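Local coordinates for SusD superfamily protein (Bacteroides vulgatus, PDB 3MYV), which belongs to the SusD family of outer-membrane proteins and probably binds polysaccharide at the cell surface of Bacteroides vulgatus, at residues A[243-256]-A[325-337]. Sequence-based numbering, arbitrary orientation.
With NA (sodium ion), chain C; EDO (1,2-ethanediol), chain E.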
loop_
_atom_site.group_PDB
_atom_site.type_symbol
_atom_site.label_atom_id
_atom_site.label_comp_id
_atom_site.label_asym_id
_atom_site.label_seq_id
_atom_site.Cartn_x
_atom_site.Cartn_y
_atom_site.Cartn_z
ATOM N N LYS A 243 0.477 2.712 19.005
ATOM C CA LYS A 243 0.831 3.315 17.724
ATOM C C LYS A 243 2.350 3.283 17.512
ATOM O O LYS A 243 3.132 3.245 18.467
ATOM C CB LYS A 243 0.295 4.752 17.620
ATOM C CG LYS A 243 -1.226 4.810 17.585
ATOM C CD LYS A 243 -1.736 6.239 17.500
ATOM C CE LYS A 243 -3.185 6.323 16.947
ATOM N NZ LYS A 243 -3.614 7.739 16.534
ATOM N N PHE A 244 2.744 3.270 16.245
ATOM C CA PHE A 244 4.155 3.246 15.879
ATOM C C PHE A 244 4.861 2.079 16.536
ATOM O O PHE A 244 5.927 2.248 17.120
ATOM C CB PHE A 244 4.808 4.594 16.213
ATOM C CG PHE A 244 4.020 5.775 15.710
ATOM C CD1 PHE A 244 3.903 6.020 14.333
ATOM C CD2 PHE A 244 3.344 6.598 16.586
ATOM C CE1 PHE A 244 3.141 7.083 13.863
ATOM C CE2 PHE A 244 2.579 7.660 16.110
ATOM C CZ PHE A 244 2.489 7.907 14.762
ATOM N N GLY A 245 4.250 0.882 16.451
ATOM C CA GLY A 245 4.838 -0.303 17.046
ATOM C C GLY A 245 6.133 -0.757 16.383
ATOM O O GLY A 245 6.566 -0.207 15.361
ATOM N N SER A 246 6.744 -1.793 16.953
ATOM C CA SER A 246 8.071 -2.244 16.519
ATOM C C SER A 246 8.173 -2.726 15.077
ATOM O O SER A 246 9.292 -2.816 14.553
ATOM C CB SER A 246 8.615 -3.352 17.445
ATOM O OG SER A 246 7.870 -4.563 17.335
ATOM N N GLU A 247 7.060 -3.065 14.431
ATOM C CA GLU A 247 7.128 -3.459 13.011
ATOM C C GLU A 247 7.004 -2.252 12.061
ATOM O O GLU A 247 7.351 -2.336 10.873
ATOM C CB GLU A 247 6.034 -4.449 12.656
ATOM C CG GLU A 247 6.229 -5.837 13.230
ATOM C CD GLU A 247 5.448 -6.901 12.503
ATOM O OE1 GLU A 247 5.125 -6.720 11.315
ATOM O OE2 GLU A 247 5.187 -7.933 13.134
ATOM N N SER A 248 6.491 -1.143 12.577
ATOM C CA SER A 248 6.056 -0.051 11.729
ATOM C C SER A 248 7.221 0.829 11.290
ATOM O O SER A 248 7.801 1.553 12.117
ATOM C CB SER A 248 5.033 0.813 12.467
ATOM O OG SER A 248 4.589 1.861 11.617
ATOM N N PHE A 249 7.539 0.782 10.000
ATOM C CA PHE A 249 8.518 1.717 9.413
ATOM C C PHE A 249 7.818 3.059 9.100
ATOM O O PHE A 249 8.379 4.159 9.301
ATOM C CB PHE A 249 9.110 1.218 8.089
ATOM C CG PHE A 249 9.793 -0.123 8.145
ATOM C CD1 PHE A 249 10.933 -0.308 8.915
ATOM C CD2 PHE A 249 9.322 -1.201 7.373
ATOM C CE1 PHE A 249 11.588 -1.548 8.960
ATOM C CE2 PHE A 249 9.993 -2.439 7.391
ATOM C CZ PHE A 249 11.115 -2.612 8.197
ATOM N N PHE A 250 6.604 2.952 8.566
ATOM C CA PHE A 250 5.830 4.124 8.159
ATOM C C PHE A 250 4.363 3.859 8.398
ATOM O O PHE A 250 3.814 2.901 7.837
ATOM C CB PHE A 250 6.081 4.413 6.663
ATOM C CG PHE A 250 5.285 5.574 6.104
ATOM C CD1 PHE A 250 4.987 6.704 6.883
ATOM C CD2 PHE A 250 4.848 5.539 4.806
ATOM C CE1 PHE A 250 4.248 7.757 6.361
ATOM C CE2 PHE A 250 4.112 6.596 4.274
ATOM C CZ PHE A 250 3.803 7.695 5.079
ATOM N N GLU A 251 3.714 4.695 9.212
ATOM C CA GLU A 251 2.252 4.682 9.281
ATOM C C GLU A 251 1.754 6.116 9.259
ATOM O O GLU A 251 2.459 7.016 9.717
ATOM C CB GLU A 251 1.732 3.929 10.507
ATOM C CG GLU A 251 2.077 4.553 11.849
ATOM C CD GLU A 251 1.815 3.621 13.011
ATOM O OE1 GLU A 251 2.417 2.525 13.040
ATOM O OE2 GLU A 251 1.032 3.997 13.922
ATOM N N ILE A 252 0.527 6.310 8.784
ATOM C CA ILE A 252 -0.117 7.640 8.752
ATOM C C ILE A 252 -0.580 8.021 10.168
ATOM O O ILE A 252 -1.321 7.271 10.831
ATOM C CB ILE A 252 -1.340 7.653 7.772
ATOM C CG1 ILE A 252 -0.935 7.207 6.363
ATOM C CG2 ILE A 252 -2.038 9.031 7.748
ATOM C CD1 ILE A 252 0.119 8.144 5.672
ATOM N N ALA A 253 -0.163 9.190 10.637
ATOM C CA ALA A 253 -0.519 9.619 11.984
ATOM C C ALA A 253 -1.916 10.255 11.944
ATOM O O ALA A 253 -2.165 11.215 11.212
ATOM C CB ALA A 253 0.505 10.614 12.550
ATOM N N ASN A 254 -2.806 9.717 12.753
ATOM C CA ASN A 254 -4.180 10.197 12.862
ATOM C C ASN A 254 -4.419 10.528 14.325
ATOM O O ASN A 254 -3.667 10.104 15.201
ATOM C CB ASN A 254 -5.116 9.083 12.374
ATOM C CG ASN A 254 -6.575 9.522 12.188
ATOM O OD1 ASN A 254 -6.947 10.678 12.403
ATOM N ND2 ASN A 254 -7.412 8.565 11.790
ATOM N N SER A 255 -5.412 11.351 14.604
ATOM C CA SER A 255 -5.785 11.605 15.992
ATOM C C SER A 255 -7.281 11.818 16.073
ATOM O O SER A 255 -7.928 12.003 15.041
ATOM C CB SER A 255 -5.056 12.836 16.521
ATOM O OG SER A 255 -5.758 14.005 16.161
ATOM N N VAL A 256 -7.830 11.840 17.283
ATOM C CA VAL A 256 -9.271 12.015 17.435
ATOM C C VAL A 256 -9.737 13.384 16.935
ATOM O O VAL A 256 -10.861 13.501 16.432
ATOM C CB VAL A 256 -9.753 11.780 18.887
ATOM C CG1 VAL A 256 -9.455 10.350 19.325
ATOM C CG2 VAL A 256 -9.136 12.789 19.849
ATOM N N LEU A 325 -12.112 6.872 15.716
ATOM C CA LEU A 325 -11.868 8.002 14.797
ATOM C C LEU A 325 -10.372 8.244 14.535
ATOM O O LEU A 325 -10.005 9.015 13.632
ATOM C CB LEU A 325 -12.503 9.281 15.379
ATOM C CG LEU A 325 -14.024 9.260 15.587
ATOM C CD1 LEU A 325 -14.522 10.438 16.415
ATOM C CD2 LEU A 325 -14.759 9.225 14.267
ATOM N N GLU A 326 -9.509 7.612 15.329
ATOM C CA GLU A 326 -8.114 8.035 15.436
ATOM C C GLU A 326 -7.103 6.970 15.015
ATOM O O GLU A 326 -5.913 7.114 15.294
ATOM C CB GLU A 326 -7.822 8.454 16.880
ATOM C CG GLU A 326 -7.587 7.316 17.878
ATOM C CD GLU A 326 -8.850 6.794 18.585
ATOM O OE1 GLU A 326 -9.939 6.743 17.966
ATOM O OE2 GLU A 326 -8.735 6.402 19.780
ATOM N N CYS A 327 -7.549 5.903 14.354
ATOM C CA CYS A 327 -6.605 4.844 13.954
ATOM C C CYS A 327 -5.634 5.318 12.888
ATOM O O CYS A 327 -6.047 5.944 11.921
ATOM C CB CYS A 327 -7.326 3.620 13.412
ATOM S SG CYS A 327 -8.280 2.737 14.678
ATOM N N ASN A 328 -4.362 4.976 13.075
ATOM C CA ASN A 328 -3.300 5.163 12.106
ATOM C C ASN A 328 -3.344 4.032 11.061
ATOM O O ASN A 328 -3.673 2.890 11.385
ATOM C CB ASN A 328 -1.940 5.147 12.821
ATOM C CG ASN A 328 -1.702 6.358 13.703
ATOM O OD1 ASN A 328 -2.613 7.168 13.945
ATOM N ND2 ASN A 328 -0.446 6.503 14.188
ATOM N N ASN A 329 -3.023 4.334 9.816
ATOM C CA ASN A 329 -2.990 3.318 8.774
ATOM C C ASN A 329 -1.542 2.993 8.469
ATOM O O ASN A 329 -0.742 3.873 8.104
ATOM C CB ASN A 329 -3.690 3.806 7.513
ATOM C CG ASN A 329 -5.154 4.136 7.738
ATOM O OD1 ASN A 329 -5.831 3.538 8.593
ATOM N ND2 ASN A 329 -5.656 5.094 6.965
ATOM N N VAL A 330 -1.183 1.746 8.697
ATOM C CA VAL A 330 0.148 1.233 8.377
ATOM C C VAL A 330 0.358 1.236 6.879
ATOM O O VAL A 330 -0.505 0.767 6.141
ATOM C CB VAL A 330 0.311 -0.222 8.821
ATOM C CG1 VAL A 330 1.626 -0.810 8.256
ATOM C CG2 VAL A 330 0.286 -0.313 10.302
ATOM N N VAL A 331 1.519 1.726 6.429
ATOM C CA VAL A 331 1.890 1.745 5.022
ATOM C C VAL A 331 3.062 0.785 4.729
ATOM O O VAL A 331 3.051 0.085 3.725
ATOM C CB VAL A 331 2.238 3.189 4.603
ATOM C CG1 VAL A 331 2.686 3.280 3.115
ATOM C CG2 VAL A 331 1.037 4.147 4.821
ATOM N N LEU A 332 4.067 0.773 5.605
ATOM C CA LEU A 332 5.225 -0.107 5.495
ATOM C C LEU A 332 5.568 -0.673 6.862
ATOM O O LEU A 332 5.911 0.072 7.789
ATOM C CB LEU A 332 6.419 0.679 4.933
ATOM C CG LEU A 332 6.292 1.276 3.537
ATOM C CD1 LEU A 332 7.235 2.513 3.394
ATOM C CD2 LEU A 332 6.593 0.206 2.480
ATOM N N ARG A 333 5.468 -1.994 6.986
ATOM C CA ARG A 333 5.863 -2.677 8.212
ATOM C C ARG A 333 6.732 -3.891 7.954
ATOM O O ARG A 333 6.783 -4.440 6.843
ATOM C CB ARG A 333 4.658 -3.042 9.081
ATOM C CG ARG A 333 3.744 -4.144 8.543
ATOM C CD ARG A 333 2.624 -4.413 9.534
ATOM N NE ARG A 333 1.641 -5.365 8.982
ATOM C CZ ARG A 333 1.508 -6.625 9.378
ATOM N NH1 ARG A 333 2.304 -7.137 10.318
ATOM N NH2 ARG A 333 0.576 -7.393 8.828
ATOM N N LEU A 334 7.438 -4.294 8.995
ATOM C CA LEU A 334 8.441 -5.379 8.907
ATOM C C LEU A 334 7.942 -6.717 8.330
ATOM O O LEU A 334 8.645 -7.341 7.567
ATOM C CB LEU A 334 9.099 -5.586 10.290
ATOM C CG LEU A 334 10.314 -6.521 10.402
ATOM C CD1 LEU A 334 11.440 -6.099 9.423
ATOM C CD2 LEU A 334 10.845 -6.603 11.852
ATOM N N SER A 335 6.761 -7.188 8.720
ATOM C CA SER A 335 6.241 -8.452 8.180
ATOM C C SER A 335 6.210 -8.460 6.643
ATOM O O SER A 335 6.507 -9.474 6.021
ATOM C CB SER A 335 4.859 -8.776 8.747
ATOM O OG SER A 335 4.881 -9.049 10.153
ATOM N N GLU A 336 5.881 -7.331 6.016
ATOM C CA GLU A 336 5.910 -7.295 4.547
ATOM C C GLU A 336 7.283 -7.647 3.998
ATOM O O GLU A 336 7.379 -8.373 3.006
ATOM C CB GLU A 336 5.470 -5.944 3.976
ATOM C CG GLU A 336 5.353 -5.973 2.457
ATOM C CD GLU A 336 5.197 -4.597 1.795
ATOM O OE1 GLU A 336 4.967 -3.618 2.520
ATOM O OE2 GLU A 336 5.260 -4.537 0.548
ATOM N N VAL A 337 8.331 -7.125 4.622
ATOM C CA VAL A 337 9.688 -7.349 4.156
ATOM C C VAL A 337 10.049 -8.844 4.213
ATOM O O VAL A 337 10.655 -9.384 3.277
ATOM C CB VAL A 337 10.703 -6.512 4.934
ATOM C CG1 VAL A 337 12.129 -6.760 4.387
ATOM C CG2 VAL A 337 10.345 -5.021 4.883
HETATM NA NA NA C . -9.104 11.267 13.112
HETATM C C1 EDO E . -4.046 -0.215 7.008
HETATM O O1 EDO E . -2.805 -0.685 6.440
HETATM C C2 EDO E . -4.238 -0.790 8.400
HETATM O O2 EDO E . -3.361 -0.138 9.330
HETATM O O HOH W 1 -0.678 9.204 15.617
HETATM O O HOH W 2 -11.126 12.359 13.967
#
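Glu247 OE1 gathers three donors from 325-337: Ser335 OG at 2.6 Å, on the syn side of the carboxylate, and, from above its plane, the backbone N of Ser335 and Arg333 NH1, the last a salt bridge. Its mate OE2 turns to Arg366, while Arg333 also pairs with Glu390 and Glu394. A glutamine in place of Glu247 would probably leave Arg366 and Arg333 short of one negative partner and weaken the grip on Ser335. Backbone Leu334 N, at the start of helix 334-348, reaches Glu247 O at 2.7 Å.

Between 248-252 and 329-333 the backbone pairing is antiparallel but twice interrupted. Leu332 O accepts from both Phe249 N and Phe250 N, and Phe250 O from both Val331 N and Leu332 N, which are two classic bulges. The Phe249 ring packs on Leu334 CD1 and sets its edge to Val337 CG2 (3.6 Å from CE2). Phe250 CD2 rests against Val331 CB, the two side chains running together.

Lys243 NZ (2.8 Å) and Asn254 N reach Asn328 OD1 from opposite faces, whereas Asn328 ND2 gives a bond to the anti lone pair of Glu251 OE2 at 2.9 Å, the amide and carboxylate planes 89° apart. OE2 also takes Phe244 N from above its plane, and OE1 takes Ser248 OG. The extended chain of Lys243 carries NZ on to Glu326 O at 2.7 Å. With CG anti to the backbone N (chi1 -170°), Asn254 sends ND2 to Cys327 O and OD1 to the sodium ion at 2.4 Å. Ser255 O, Leu325 O, a water and the carbonyls of Asp258 and Pro260 complete this six-coordinate, all-oxygen site, which joins the two chain segments just past one end of the twice-bulged, two-stranded antiparallel sheet.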